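Local coordinates for protein ferritin (Ulva pertusa, PDB 3VNX) that probably oxidises iron(II) and stores the iron as mineral inside a hollow shell of 24 four-helix-bundle subunits, at residues Phe65-Asp68 with Asn69-Leu72; Glu86-His89 with Ala90-Met94; Ala124-Ala127 with Met128-Leu132; Lys136-Phe139 with Gln140-Gln143. All coordinates share one frame; numbering follows the deposited sequence.

Overall arrangement
The four contacts are local and follow one another along the chain. Interaction 1 closes the turn between helix 38-66 and helix 73-99. Interaction 2 lies within helix 73-99. Interactions 3 and 4 are successive parts of helix 123-151, with centres about 17 Å apart. Interaction 1 touches interaction 3 at one end of the bundle, where Phe65 packs on Ala127. Interactions 2 and 4 meet nearer the middle, where Glu86 faces Asn138; their centres are about 15 Å apart. His89 and Asn138 each have a calcium ion about 3 Å from the side chain, consistent with a metal site inside the bundle. Interactions 1 and 2 also touch one neighbouring subunit, and interactions 3 and 4 another.

Interaction 1 of 4, residues Phe65-Asp68 with Asn69-Leu72; sequences FARD and NVGL
Phe65 meets both Leu72 and Val70 with one corner of its ring. Leu72 CD1 sits at the ring edge, near its plane, 3.7 Å from Phe65 CD1. Val70 CG1 approaches the same Phe65 CD1 obliquely, at 3.8 Å. The Val70 methyl reaches it because CG1 is anti to the backbone N (chi1 179°). Its other methyl, CG2, lies against Arg67 CB instead. Arg67 O holds the backbone together by accepting two bonds. Gly71 N lies 3.0 Å from Arg67 O, with a nearly straight bond. Val70 N is 2.8 Å from Arg67 O and comes from above the carbonyl plane. The second bond closes a type I beta turn, with Asp68 and Asn69 at its corners, in the link between helix 38-66 and helix 73-99. Leu72 is the N-cap residue of the second helix. Its N makes a weak bond to Phe65 O, which also accepts from a water 2.7 Å away. At the turn, Asn69 OD1 rests against Arg67 CB at 3.7 Å. The Asp68 carboxylate and the Asn69 amide are turned 60° apart, and both look to a neighbouring subunit. Asp68 bonds Ser30 and Tyr31 there, and Asn69 ND2 bonds Val27 O. The guanidinium of Arg67 pairs with Glu115 of its own chain.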
ATOM      1  N   PHE A  65      44.899 -12.664  20.182  1.00 39.96           N
ATOM      2  CA  PHE A  65      43.632 -12.771  20.903  1.00 40.64           C
ATOM      3  C   PHE A  65      42.672 -13.807  20.313  1.00 43.86           C
ATOM      4  O   PHE A  65      41.763 -14.289  21.003  1.00 43.91           O
ATOM      5  CB  PHE A  65      42.971 -11.400  21.057  1.00 48.82           C
ATOM      6  CG  PHE A  65      43.746 -10.476  21.937  1.00 45.95           C
ATOM      7  CD1 PHE A  65      43.656 -10.582  23.322  1.00 50.87           C
ATOM      8  CD2 PHE A  65      44.612  -9.538  21.390  1.00 47.00           C
ATOM      9  CE1 PHE A  65      44.395  -9.741  24.158  1.00 45.36           C
ATOM     10  CE2 PHE A  65      45.349  -8.699  22.207  1.00 45.05           C
ATOM     11  CZ  PHE A  65      45.243  -8.802  23.602  1.00 49.33           C
ATOM     12  N   ALA A  66      42.903 -14.178  19.055  1.00 42.80           N
ATOM     13  CA  ALA A  66      42.172 -15.284  18.435  1.00 43.74           C
ATOM     14  C   ALA A  66      42.550 -16.662  18.995  1.00 48.20           C
ATOM     15  O   ALA A  66      41.799 -17.619  18.817  1.00 44.66           O
ATOM     16  CB  ALA A  66      42.357 -15.272  16.916  1.00 43.53           C
ATOM     17  N   ARG A  67      43.701 -16.782  19.657  1.00 42.43           N
ATOM     18  CA  ARG A  67      44.109 -18.102  20.163  1.00 51.04           C
ATOM     19  C   ARG A  67      43.110 -18.664  21.161  1.00 47.96           C
ATOM     20  O   ARG A  67      42.714 -17.989  22.102  1.00 49.65           O
ATOM     21  CB  ARG A  67      45.477 -18.051  20.824  1.00 52.16           C
ATOM     22  CG  ARG A  67      46.548 -17.517  19.933  1.00 48.27           C
ATOM     23  CD  ARG A  67      47.817 -17.397  20.710  1.00 48.06           C
ATOM     24  NE  ARG A  67      48.939 -17.040  19.857  1.00 53.63           N
ATOM     25  CZ  ARG A  67      50.183 -16.906  20.292  1.00 50.78           C
ATOM     26  NH1 ARG A  67      50.466 -17.105  21.575  1.00 48.49           N
ATOM     27  NH2 ARG A  67      51.142 -16.575  19.445  1.00 47.51           N
ATOM     28  N   ASP A  68      42.718 -19.913  20.957  1.00 46.97           N
ATOM     29  CA  ASP A  68      41.681 -20.526  21.774  1.00 48.21           C
ATOM     30  C   ASP A  68      41.904 -20.377  23.279  1.00 44.04           C
ATOM     31  O   ASP A  68      40.950 -20.275  24.043  1.00 41.90           O
ATOM     32  CB  ASP A  68      41.514 -22.002  21.399  1.00 47.13           C
ATOM     33  CG  ASP A  68      42.721 -22.841  21.776  1.00 47.82           C
ATOM     34  OD1 ASP A  68      42.755 -23.371  22.911  1.00 46.97           O
ATOM     35  OD2 ASP A  68      43.626 -22.983  20.930  1.00 50.31           O
ATOM     36  N   ASN A  69      43.156 -20.373  23.717  1.00 42.54           N
ATOM     37  CA  ASN A  69      43.426 -20.331  25.156  1.00 50.63           C
ATOM     38  C   ASN A  69      43.462 -18.904  25.700  1.00 46.12           C
ATOM     39  O   ASN A  69      43.420 -18.682  26.922  1.00 42.75           O
ATOM     40  CB  ASN A  69      44.726 -21.054  25.477  1.00 46.78           C
ATOM     41  CG  ASN A  69      45.861 -20.581  24.612  1.00 47.55           C
ATOM     42  OD1 ASN A  69      45.806 -20.696  23.386  1.00 51.98           O
ATOM     43  ND2 ASN A  69      46.885 -20.023  25.233  1.00 39.41           N
ATOM     44  N   VAL A  70      43.546 -17.942  24.782  1.00 43.65           N
ATOM     45  CA  VAL A  70      43.408 -16.533  25.130  1.00 40.74           C
ATOM     46  C   VAL A  70      41.915 -16.167  25.228  1.00 43.34           C
ATOM     47  O   VAL A  70      41.494 -15.491  26.177  1.00 41.35           O
ATOM     48  CB  VAL A  70      44.171 -15.635  24.142  1.00 45.23           C
ATOM     49  CG1 VAL A  70      43.994 -14.153  24.493  1.00 47.00           C
ATOM     50  CG2 VAL A  70      45.648 -16.011  24.139  1.00 47.76           C
ATOM     51  N   GLY A  71      41.116 -16.656  24.280  1.00 38.71           N
ATOM     52  CA  GLY A  71      39.667 -16.551  24.369  1.00 36.90           C
ATOM     53  C   GLY A  71      39.175 -15.123  24.569  1.00 45.87           C
ATOM     54  O   GLY A  71      38.406 -14.857  25.479  1.00 39.66           O
ATOM     55  N   LEU A  72      39.633 -14.202  23.721  1.00 42.63           N
ATOM     56  CA  LEU A  72      39.208 -12.804  23.776  1.00 47.50           C
ATOM     57  C   LEU A  72      38.872 -12.311  22.364  1.00 44.77           C
ATOM     58  O   LEU A  72      39.543 -11.425  21.824  1.00 37.89           O
ATOM     59  CB  LEU A  72      40.298 -11.929  24.407  1.00 44.02           C
ATOM     60  CG  LEU A  72      40.442 -12.016  25.930  1.00 47.27           C
ATOM     61  CD1 LEU A  72      41.628 -11.159  26.415  1.00 39.57           C
ATOM     62  CD2 LEU A  72      39.137 -11.614  26.618  1.00 40.71           C
TER
HETATM   63  O   HOH W   1      39.894 -16.197  21.137  1.00 42.31           O

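Interaction 2 of 4, residues Glu86-His89 with Ala90-Met94; sequences EREH and AHMLM
His89 and Met92 run side by side and point the same way, one turn apart on the helix. Met92 SD lies at the edge of the His89 imidazole, 4.1 Å from His89 CD2. This is a Met-aromatic contact in one of two deposited Met92 conformers, so its detail is provisional. The same holds for Glu88, whose bend at chi2 (62°) brings OE1 to 3.3 Å from Met92 CG. The other side of the imidazole belongs to a polar site. A calcium ion lies about 3 Å from the His89 side chain. Glu86 OE2 is in the plane of the ring, at its edge. Glu86 OE1 takes a weak hydrogen bond from His89 ND1 at 3.2 Å. The pair Glu86 and His89 forms the Glu-x-x-His pattern of ferritin ferroxidase centres, and Glu51 stands close to Glu86. The site is therefore probably the ferroxidase centre, here next to calcium.

Regular helical bonds join the two turns that carry these groups. Ala90 N bonds Glu86 O at 3.0 Å, and Leu93 N bonds His89 O at 3.2 Å. Leu93 CG also packs on that carbonyl, 3.5 Å from His89 O. On another face of the helix, Glu88 lies obliquely to His91, and its OE1 is at the ring edge, 4.0 Å from His91 CD2. His91 ND1 bonds His59 of a neighbouring subunit, and Arg87 forms a salt bridge with Asp84 of that subunit. Within its own chain, helix 73-99 packs His89 and Leu93 between helix 38-66, through Glu51 and Ile48, and helix 155-201, through Leu165.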
ATOM      1  N   GLU A  86      44.226   0.828   9.484  1.00 43.46           N
ATOM      2  CA  GLU A  86      45.569   1.386   9.291  1.00 50.52           C
ATOM      3  C   GLU A  86      46.053   1.171   7.856  1.00 48.83           C
ATOM      4  O   GLU A  86      46.765   2.019   7.287  1.00 41.96           O
ATOM      5  CB  GLU A  86      46.588   0.822  10.286  1.00 41.15           C
ATOM      6  CG  GLU A  86      46.385   1.259  11.719  1.00 51.90           C
ATOM      7  CD  GLU A  86      46.486   2.772  11.924  1.00 56.19           C
ATOM      8  OE1 GLU A  86      45.468   3.389  12.313  1.00 60.10           O
ATOM      9  OE2 GLU A  86      47.582   3.342  11.723  1.00 60.81           O
ATOM     10  N   ARG A  87      45.665   0.035   7.282  1.00 38.75           N
ATOM     11  CA  ARG A  87      46.039  -0.289   5.907  1.00 42.04           C
ATOM     12  C   ARG A  87      45.355   0.672   4.951  1.00 44.21           C
ATOM     13  O   ARG A  87      45.939   1.086   3.951  1.00 43.75           O
ATOM     14  CB  ARG A  87      45.665  -1.733   5.565  1.00 37.06           C
ATOM     15  CG  ARG A  87      45.869  -2.094   4.114  1.00 39.27           C
ATOM     16  CD  ARG A  87      45.826  -3.606   3.917  1.00 44.48           C
ATOM     17  NE  ARG A  87      45.822  -4.003   2.506  1.00 36.78           N
ATOM     18  CZ  ARG A  87      44.738  -4.037   1.731  1.00 45.78           C
ATOM     19  NH1 ARG A  87      43.547  -3.679   2.224  1.00 39.19           N
ATOM     20  NH2 ARG A  87      44.841  -4.431   0.461  1.00 44.87           N
ATOM     21  N   GLU A  88      44.113   1.030   5.273  1.00 48.98           N
ATOM     22  CA  GLU A  88      43.384   2.040   4.518  1.00 42.21           C
ATOM     23  C   GLU A  88      44.031   3.420   4.678  1.00 41.40           C
ATOM     24  O   GLU A  88      44.041   4.213   3.743  1.00 41.96           O
ATOM     25  CB  GLU A  88      41.894   2.051   4.914  1.00 42.33           C
ATOM     26  CG  GLU A  88      41.050   3.196   4.302  1.00 39.02           C
ATOM     27  CD  GLU A  88      40.962   3.198   2.759  1.00 56.42           C
ATOM     28  OE1 GLU A  88      40.983   4.309   2.165  1.00 54.31           O
ATOM     29  OE2 GLU A  88      40.857   2.110   2.138  1.00 52.75           O
ATOM     30  N   HIS A  89      44.577   3.706   5.856  1.00 41.66           N
ATOM     31  CA  HIS A  89      45.333   4.941   6.028  1.00 41.85           C
ATOM     32  C   HIS A  89      46.507   4.989   5.055  1.00 46.48           C
ATOM     33  O   HIS A  89      46.749   6.022   4.416  1.00 43.42           O
ATOM     34  CB  HIS A  89      45.818   5.114   7.467  1.00 50.61           C
ATOM     35  CG  HIS A  89      44.721   5.409   8.442  1.00 54.61           C
ATOM     36  ND1 HIS A  89      44.852   5.197   9.797  1.00 48.62           N
ATOM     37  CD2 HIS A  89      43.472   5.900   8.256  1.00 56.19           C
ATOM     38  CE1 HIS A  89      43.733   5.545  10.405  1.00 52.53           C
ATOM     39  NE2 HIS A  89      42.876   5.973   9.493  1.00 60.74           N
ATOM     40  N   ALA A  90      47.226   3.869   4.941  1.00 43.80           N
ATOM     41  CA  ALA A  90      48.322   3.750   3.982  1.00 40.38           C
ATOM     42  C   ALA A  90      47.825   3.974   2.555  1.00 42.28           C
ATOM     43  O   ALA A  90      48.436   4.722   1.775  1.00 40.93           O
ATOM     44  CB  ALA A  90      49.009   2.390   4.107  1.00 38.53           C
ATOM     45  N   HIS A  91      46.706   3.336   2.221  1.00 38.45           N
ATOM     46  CA  HIS A  91      46.082   3.502   0.905  1.00 43.44           C
ATOM     47  C   HIS A  91      45.713   4.955   0.542  1.00 45.38           C
ATOM     48  O   HIS A  91      45.861   5.372  -0.620  1.00 39.30           O
ATOM     49  CB  HIS A  91      44.842   2.609   0.791  1.00 46.66           C
ATOM     50  CG  HIS A  91      44.243   2.586  -0.581  1.00 55.13           C
ATOM     51  ND1 HIS A  91      44.824   1.914  -1.636  1.00 50.10           N
ATOM     52  CD2 HIS A  91      43.117   3.162  -1.076  1.00 45.34           C
ATOM     53  CE1 HIS A  91      44.081   2.072  -2.720  1.00 47.60           C
ATOM     54  NE2 HIS A  91      43.040   2.822  -2.404  1.00 46.46           N
ATOM     55  N   MET A  92      45.220   5.719   1.518  1.00 43.71           N
ATOM     56  CA  MET A  92      44.852   7.123   1.301  0.54 47.40           C
ATOM     57  C   MET A  92      46.113   7.951   1.025  1.00 49.87           C
ATOM     58  O   MET A  92      46.111   8.892   0.210  1.00 44.22           O
ATOM     59  CB  MET A  92      44.089   7.689   2.521  0.54 46.76           C
ATOM     60  CG  MET A  92      42.722   7.036   2.811  0.54 48.35           C
ATOM     61  SD  MET A  92      42.215   7.005   4.564  0.54 61.07           S
ATOM     62  CE  MET A  92      41.759   8.714   4.869  0.54 45.28           C
ATOM     63  N   LEU A  93      47.194   7.601   1.720  1.00 43.77           N
ATOM     64  CA  LEU A  93      48.452   8.313   1.521  1.00 49.70           C
ATOM     65  C   LEU A  93      48.964   8.022   0.120  1.00 42.36           C
ATOM     66  O   LEU A  93      49.400   8.926  -0.580  1.00 44.81           O
ATOM     67  CB  LEU A  93      49.483   7.930   2.582  1.00 47.65           C
ATOM     68  CG  LEU A  93      49.148   8.499   3.962  1.00 46.48           C
ATOM     69  CD1 LEU A  93      49.900   7.753   5.050  1.00 48.60           C
ATOM     70  CD2 LEU A  93      49.458   9.996   3.991  1.00 39.55           C
ATOM     71  N   MET A  94      48.867   6.765  -0.296  1.00 38.84           N
ATOM     72  CA  MET A  94      49.297   6.373  -1.633  1.00 44.95           C
ATOM     73  C   MET A  94      48.468   7.102  -2.672  1.00 40.10           C
ATOM     74  O   MET A  94      48.989   7.607  -3.677  1.00 39.03           O
ATOM     75  CB  MET A  94      49.191   4.856  -1.797  1.00 39.36           C
ATOM     76  CG  MET A  94      50.015   4.102  -0.751  1.00 41.39           C
ATOM     77  SD  MET A  94      49.635   2.352  -0.584  1.00 43.89           S
ATOM     78  CE  MET A  94      50.057   1.759  -2.234  1.00 43.18           C
TER

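Interaction 3 of 4, residues Ala124-Ala127 with Met128-Leu132; sequences ALYA and MELAL
Glu129 OE2 is gripped by two salt bridges, to Lys121 and Arg184 of the same chain, while the same oxygen and Glu129 CG lie against the Leu125 side chain. Both residues lie on helix 123-151 of the ferritin four-helix bundle, one turn apart. The two side chains cross obliquely. Leu125 CD1 is 3.7 Å from Glu129 OE2 and 3.8 Å from Glu129 CG. Leu125 CG stands anti to its own N (chi1 172°), and this turns the isobutyl group along the helix towards Glu129. Glu129 CG also rests on the backbone of that residue, 3.3 Å from Leu125 O. The carboxylate is buried, and its two basic partners probably keep it charged.

Met128 CG lies 3.4 Å from Ala124 O. Beyond it the chain bends at chi2 and chi3 and packs on Phe75, Phe78 and Phe79 of helix 73-99, while Ala127 packs on Leu61 of helix 38-66. Leu130 CB sits over the preceding turn, 3.4 Å from Ala127 O. Regular helical bonds tie the turn together. Ala131 N is 2.8 Å from Ala127 O. The shortest of them runs from Leu130 N to Tyr126 O, at 2.7 Å.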
ATOM      1  N   ALA A 124      45.414  -8.212  28.086  1.00 43.17           N
ATOM      2  CA  ALA A 124      44.451  -7.228  27.618  1.00 49.09           C
ATOM      3  C   ALA A 124      45.053  -5.848  27.810  1.00 51.22           C
ATOM      4  O   ALA A 124      45.361  -5.138  26.836  1.00 47.92           O
ATOM      5  CB  ALA A 124      43.130  -7.352  28.374  1.00 49.46           C
ATOM      6  N   LEU A 125      45.246  -5.490  29.076  1.00 42.33           N
ATOM      7  CA  LEU A 125      45.699  -4.156  29.428  1.00 46.30           C
ATOM      8  C   LEU A 125      47.006  -3.841  28.738  1.00 47.67           C
ATOM      9  O   LEU A 125      47.204  -2.736  28.223  1.00 48.74           O
ATOM     10  CB  LEU A 125      45.865  -4.020  30.944  1.00 46.22           C
ATOM     11  CG  LEU A 125      46.524  -2.721  31.397  1.00 44.77           C
ATOM     12  CD1 LEU A 125      45.773  -1.487  30.885  1.00 43.93           C
ATOM     13  CD2 LEU A 125      46.610  -2.705  32.907  1.00 44.86           C
ATOM     14  N   TYR A 126      47.904  -4.816  28.732  1.00 47.03           N
ATOM     15  CA  TYR A 126      49.199  -4.623  28.099  1.00 48.20           C
ATOM     16  C   TYR A 126      49.045  -4.279  26.620  1.00 47.01           C
ATOM     17  O   TYR A 126      49.583  -3.271  26.159  1.00 48.65           O
ATOM     18  CB  TYR A 126      50.085  -5.848  28.277  1.00 41.99           C
ATOM     19  CG  TYR A 126      51.338  -5.778  27.437  1.00 56.83           C
ATOM     20  CD1 TYR A 126      51.595  -6.731  26.452  1.00 59.70           C
ATOM     21  CD2 TYR A 126      52.256  -4.742  27.605  1.00 58.85           C
ATOM     22  CE1 TYR A 126      52.745  -6.665  25.672  1.00 57.25           C
ATOM     23  CE2 TYR A 126      53.406  -4.667  26.832  1.00 54.06           C
ATOM     24  CZ  TYR A 126      53.644  -5.632  25.869  1.00 62.41           C
ATOM     25  OH  TYR A 126      54.779  -5.566  25.097  1.00 67.03           O
ATOM     26  N   ALA A 127      48.310  -5.112  25.885  1.00 37.11           N
ATOM     27  CA  ALA A 127      48.038  -4.858  24.478  1.00 40.24           C
ATOM     28  C   ALA A 127      47.439  -3.470  24.247  1.00 45.16           C
ATOM     29  O   ALA A 127      47.800  -2.779  23.277  1.00 45.71           O
ATOM     30  CB  ALA A 127      47.123  -5.933  23.904  1.00 47.18           C
ATOM     31  N   MET A 128      46.535  -3.048  25.129  1.00 35.02           N
ATOM     32  CA  MET A 128      45.911  -1.734  24.954  1.00 45.06           C
ATOM     33  C   MET A 128      46.900  -0.607  25.279  1.00 47.62           C
ATOM     34  O   MET A 128      46.883   0.469  24.660  1.00 43.39           O
ATOM     35  CB  MET A 128      44.610  -1.623  25.758  1.00 47.88           C
ATOM     36  CG  MET A 128      43.587  -2.701  25.364  1.00 52.35           C
ATOM     37  SD  MET A 128      43.330  -2.800  23.560  1.00 58.79           S
ATOM     38  CE  MET A 128      42.517  -1.220  23.271  1.00 41.83           C
ATOM     39  N   GLU A 129      47.788  -0.868  26.230  1.00 43.51           N
ATOM     40  CA  GLU A 129      48.850   0.088  26.517  1.00 50.87           C
ATOM     41  C   GLU A 129      49.843   0.151  25.353  1.00 39.65           C
ATOM     42  O   GLU A 129      50.336   1.215  25.008  1.00 42.94           O
ATOM     43  CB  GLU A 129      49.552  -0.253  27.833  1.00 52.03           C
ATOM     44  CG  GLU A 129      48.713   0.028  29.082  1.00 49.54           C
ATOM     45  CD  GLU A 129      49.487  -0.196  30.375  1.00 54.30           C
ATOM     46  OE1 GLU A 129      50.597  -0.777  30.324  1.00 59.86           O
ATOM     47  OE2 GLU A 129      48.986   0.215  31.444  1.00 55.67           O
ATOM     48  N   LEU A 130      50.119  -0.993  24.743  1.00 39.31           N
ATOM     49  CA  LEU A 130      50.991  -1.048  23.575  0.87 45.62           C
ATOM     50  C   LEU A 130      50.357  -0.250  22.442  1.00 44.31           C
ATOM     51  O   LEU A 130      50.998   0.608  21.834  1.00 40.85           O
ATOM     52  CB  LEU A 130      51.185  -2.500  23.134  1.00 43.36           C
ATOM     53  CG  LEU A 130      52.446  -2.902  22.367  0.96 51.95           C
ATOM     54  CD1 LEU A 130      52.094  -3.942  21.334  0.79 47.89           C
ATOM     55  CD2 LEU A 130      53.142  -1.724  21.711  0.89 49.07           C
ATOM     56  N   ALA A 131      49.084  -0.544  22.177  1.00 45.71           N
ATOM     57  CA  ALA A 131      48.314   0.138  21.137  1.00 48.90           C
ATOM     58  C   ALA A 131      48.293   1.653  21.328  1.00 42.76           C
ATOM     59  O   ALA A 131      48.592   2.408  20.405  1.00 45.88           O
ATOM     60  CB  ALA A 131      46.880  -0.415  21.077  1.00 47.09           C
ATOM     61  N   LEU A 132      47.933   2.090  22.529  1.00 43.61           N
ATOM     62  CA  LEU A 132      47.940   3.505  22.850  1.00 46.60           C
ATOM     63  C   LEU A 132      49.303   4.102  22.516  1.00 45.67           C
ATOM     64  O   LEU A 132      49.396   5.118  21.823  1.00 44.03           O
ATOM     65  CB  LEU A 132      47.625   3.707  24.336  1.00 46.65           C
ATOM     66  CG  LEU A 132      47.810   5.119  24.898  1.00 44.33           C
ATOM     67  CD1 LEU A 132      47.006   6.152  24.114  1.00 42.41           C
ATOM     68  CD2 LEU A 132      47.437   5.149  26.383  1.00 45.52           C
TER

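Interaction 4 of 4, residues Lys136-Phe139 with Gln140-Gln143; sequences KLNF and QKLQ
The Gln143 amide lies over one face of the Phe139 ring. Gln143 NE2 stands 3.3 Å above the ring plane, offset towards the rim, and is 3.4 Å from Phe139 CZ. Ring and amide planes are 36° apart, so the amide is tilted and not stacked flat. Phe139 CG is anti to the backbone N (chi1 -178°), and this swings the ring outward, with one face turned to the Gln143 amide. The backbone joins the same two residues, with Gln143 N 2.8 Å from Phe139 O.

Gln140 folds back towards the preceding turn. Its NE2 makes a weak bond to Lys136 O at 3.0 Å, and Lys136 O also accepts the helical bond from Gln140 N. The amide is shared further, since NE2 bonds Glu18 of a neighbouring subunit. Lys136 NZ reaches Tyr31 O of that same subunit.

Leu137 and Lys141 run alongside each other in one direction. Leu137 CD2 touches the aliphatic part of Lys141, 3.9 Å from its CE. Asn138 crosses Lys141 at about a right angle, with Asn138 OD1 3.6 Å from Lys141 CB. The Asn138 amide is buried and held at both ends: OD1 accepts from Gln47, and ND2 donates to Glu51. A calcium ion lies about 3 Å from the Asn138 side chain, which also touches Gln169 of helix 155-201. Asn138 therefore lies beside a metal position inside the four-helix bundle, probably at or near the ferroxidase centre of the ferritin fold.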
ATOM      1  N   LYS A 136      50.092   7.141  20.000  1.00 45.91           N
ATOM      2  CA  LYS A 136      50.814   8.377  20.366  1.00 51.18           C
ATOM      3  C   LYS A 136      52.048   8.562  19.481  1.00 51.19           C
ATOM      4  O   LYS A 136      52.286   9.651  18.942  1.00 46.75           O
ATOM      5  CB  LYS A 136      51.214   8.376  21.846  1.00 45.20           C
ATOM      6  CG  LYS A 136      50.005   8.347  22.799  1.00 43.53           C
ATOM      7  CD  LYS A 136      50.396   8.100  24.257  1.00 47.26           C
ATOM      8  CE  LYS A 136      50.853   9.379  24.947  1.00 44.59           C
ATOM      9  NZ  LYS A 136      51.294   9.167  26.365  1.00 40.28           N
ATOM     10  N   LEU A 137      52.815   7.483  19.316  1.00 45.39           N
ATOM     11  CA  LEU A 137      53.958   7.504  18.420  1.00 48.38           C
ATOM     12  C   LEU A 137      53.512   7.993  17.041  1.00 51.17           C
ATOM     13  O   LEU A 137      54.121   8.910  16.470  1.00 45.25           O
ATOM     14  CB  LEU A 137      54.575   6.108  18.299  1.00 48.22           C
ATOM     15  CG  LEU A 137      56.076   6.044  17.996  0.92 54.85           C
ATOM     16  CD1 LEU A 137      56.464   4.695  17.404  0.87 51.42           C
ATOM     17  CD2 LEU A 137      56.535   7.180  17.097  0.84 50.70           C
ATOM     18  N   ASN A 138      52.451   7.388  16.498  1.00 42.46           N
ATOM     19  CA  ASN A 138      52.035   7.764  15.158  1.00 40.11           C
ATOM     20  C   ASN A 138      51.520   9.201  15.074  1.00 45.88           C
ATOM     21  O   ASN A 138      51.620   9.837  14.032  1.00 40.08           O
ATOM     22  CB  ASN A 138      51.016   6.803  14.574  1.00 51.91           C
ATOM     23  CG  ASN A 138      50.950   6.908  13.064  1.00 55.64           C
ATOM     24  OD1 ASN A 138      51.910   7.344  12.442  1.00 48.77           O
ATOM     25  ND2 ASN A 138      49.823   6.530  12.471  1.00 53.27           N
ATOM     26  N   PHE A 139      50.976   9.706  16.177  1.00 43.25           N
ATOM     27  CA  PHE A 139      50.554  11.093  16.247  1.00 44.04           C
ATOM     28  C   PHE A 139      51.773  11.988  16.003  1.00 49.90           C
ATOM     29  O   PHE A 139      51.726  12.952  15.218  1.00 45.80           O
ATOM     30  CB  PHE A 139      49.935  11.370  17.612  1.00 43.08           C
ATOM     31  CG  PHE A 139      49.407  12.764  17.778  1.00 47.49           C
ATOM     32  CD1 PHE A 139      49.070  13.536  16.680  1.00 48.85           C
ATOM     33  CD2 PHE A 139      49.231  13.295  19.049  1.00 43.61           C
ATOM     34  CE1 PHE A 139      48.580  14.829  16.843  1.00 46.53           C
ATOM     35  CE2 PHE A 139      48.736  14.565  19.229  1.00 47.25           C
ATOM     36  CZ  PHE A 139      48.411  15.345  18.115  1.00 54.98           C
ATOM     37  N   GLN A 140      52.880  11.651  16.648  1.00 41.31           N
ATOM     38  CA  GLN A 140      54.095  12.429  16.445  1.00 45.87           C
ATOM     39  C   GLN A 140      54.635  12.248  15.022  1.00 50.35           C
ATOM     40  O   GLN A 140      55.028  13.228  14.370  1.00 44.39           O
ATOM     41  CB  GLN A 140      55.142  12.077  17.499  1.00 42.33           C
ATOM     42  CG  GLN A 140      54.770  12.625  18.868  1.00 52.29           C
ATOM     43  CD  GLN A 140      55.274  11.768  20.021  1.00 68.83           C
ATOM     44  OE1 GLN A 140      55.868  12.283  20.970  1.00 77.83           O
ATOM     45  NE2 GLN A 140      55.038  10.457  19.948  1.00 56.14           N
ATOM     46  N   LYS A 141      54.635  11.009  14.528  1.00 43.26           N
ATOM     47  CA  LYS A 141      55.028  10.788  13.135  1.00 45.28           C
ATOM     48  C   LYS A 141      54.187  11.689  12.232  1.00 48.12           C
ATOM     49  O   LYS A 141      54.717  12.375  11.353  1.00 45.41           O
ATOM     50  CB  LYS A 141      54.867   9.324  12.723  1.00 39.88           C
ATOM     51  CG  LYS A 141      55.851   8.375  13.377  1.00 46.10           C
ATOM     52  CD  LYS A 141      57.300   8.752  13.043  1.00 41.20           C
ATOM     53  CE  LYS A 141      58.310   7.770  13.664  1.00 56.42           C
ATOM     54  NZ  LYS A 141      59.639   7.796  12.963  1.00 47.70           N
ATOM     55  N   LEU A 142      52.876  11.711  12.460  1.00 39.15           N
ATOM     56  CA  LEU A 142      52.018  12.538  11.628  1.00 46.08           C
ATOM     57  C   LEU A 142      52.419  14.002  11.774  1.00 49.23           C
ATOM     58  O   LEU A 142      52.501  14.715  10.779  1.00 42.02           O
ATOM     59  CB  LEU A 142      50.531  12.318  11.941  1.00 44.73           C
ATOM     60  CG  LEU A 142      49.970  11.041  11.303  1.00 47.80           C
ATOM     61  CD1 LEU A 142      48.576  10.688  11.828  1.00 43.79           C
ATOM     62  CD2 LEU A 142      49.978  11.158   9.784  1.00 41.56           C
ATOM     63  N   GLN A 143      52.685  14.437  13.010  1.00 41.26           N
ATOM     64  CA  GLN A 143      53.138  15.805  13.249  1.00 43.54           C
ATOM     65  C   GLN A 143      54.403  16.144  12.436  1.00 50.11           C
ATOM     66  O   GLN A 143      54.481  17.184  11.766  1.00 47.01           O
ATOM     67  CB  GLN A 143      53.369  16.034  14.742  1.00 47.44           C
ATOM     68  CG  GLN A 143      52.105  16.432  15.509  1.00 44.67           C
ATOM     69  CD  GLN A 143      52.280  16.317  17.007  1.00 48.11           C
ATOM     70  OE1 GLN A 143      53.235  15.703  17.484  1.00 52.41           O
ATOM     71  NE2 GLN A 143      51.358  16.903  17.759  1.00 50.59           N
TER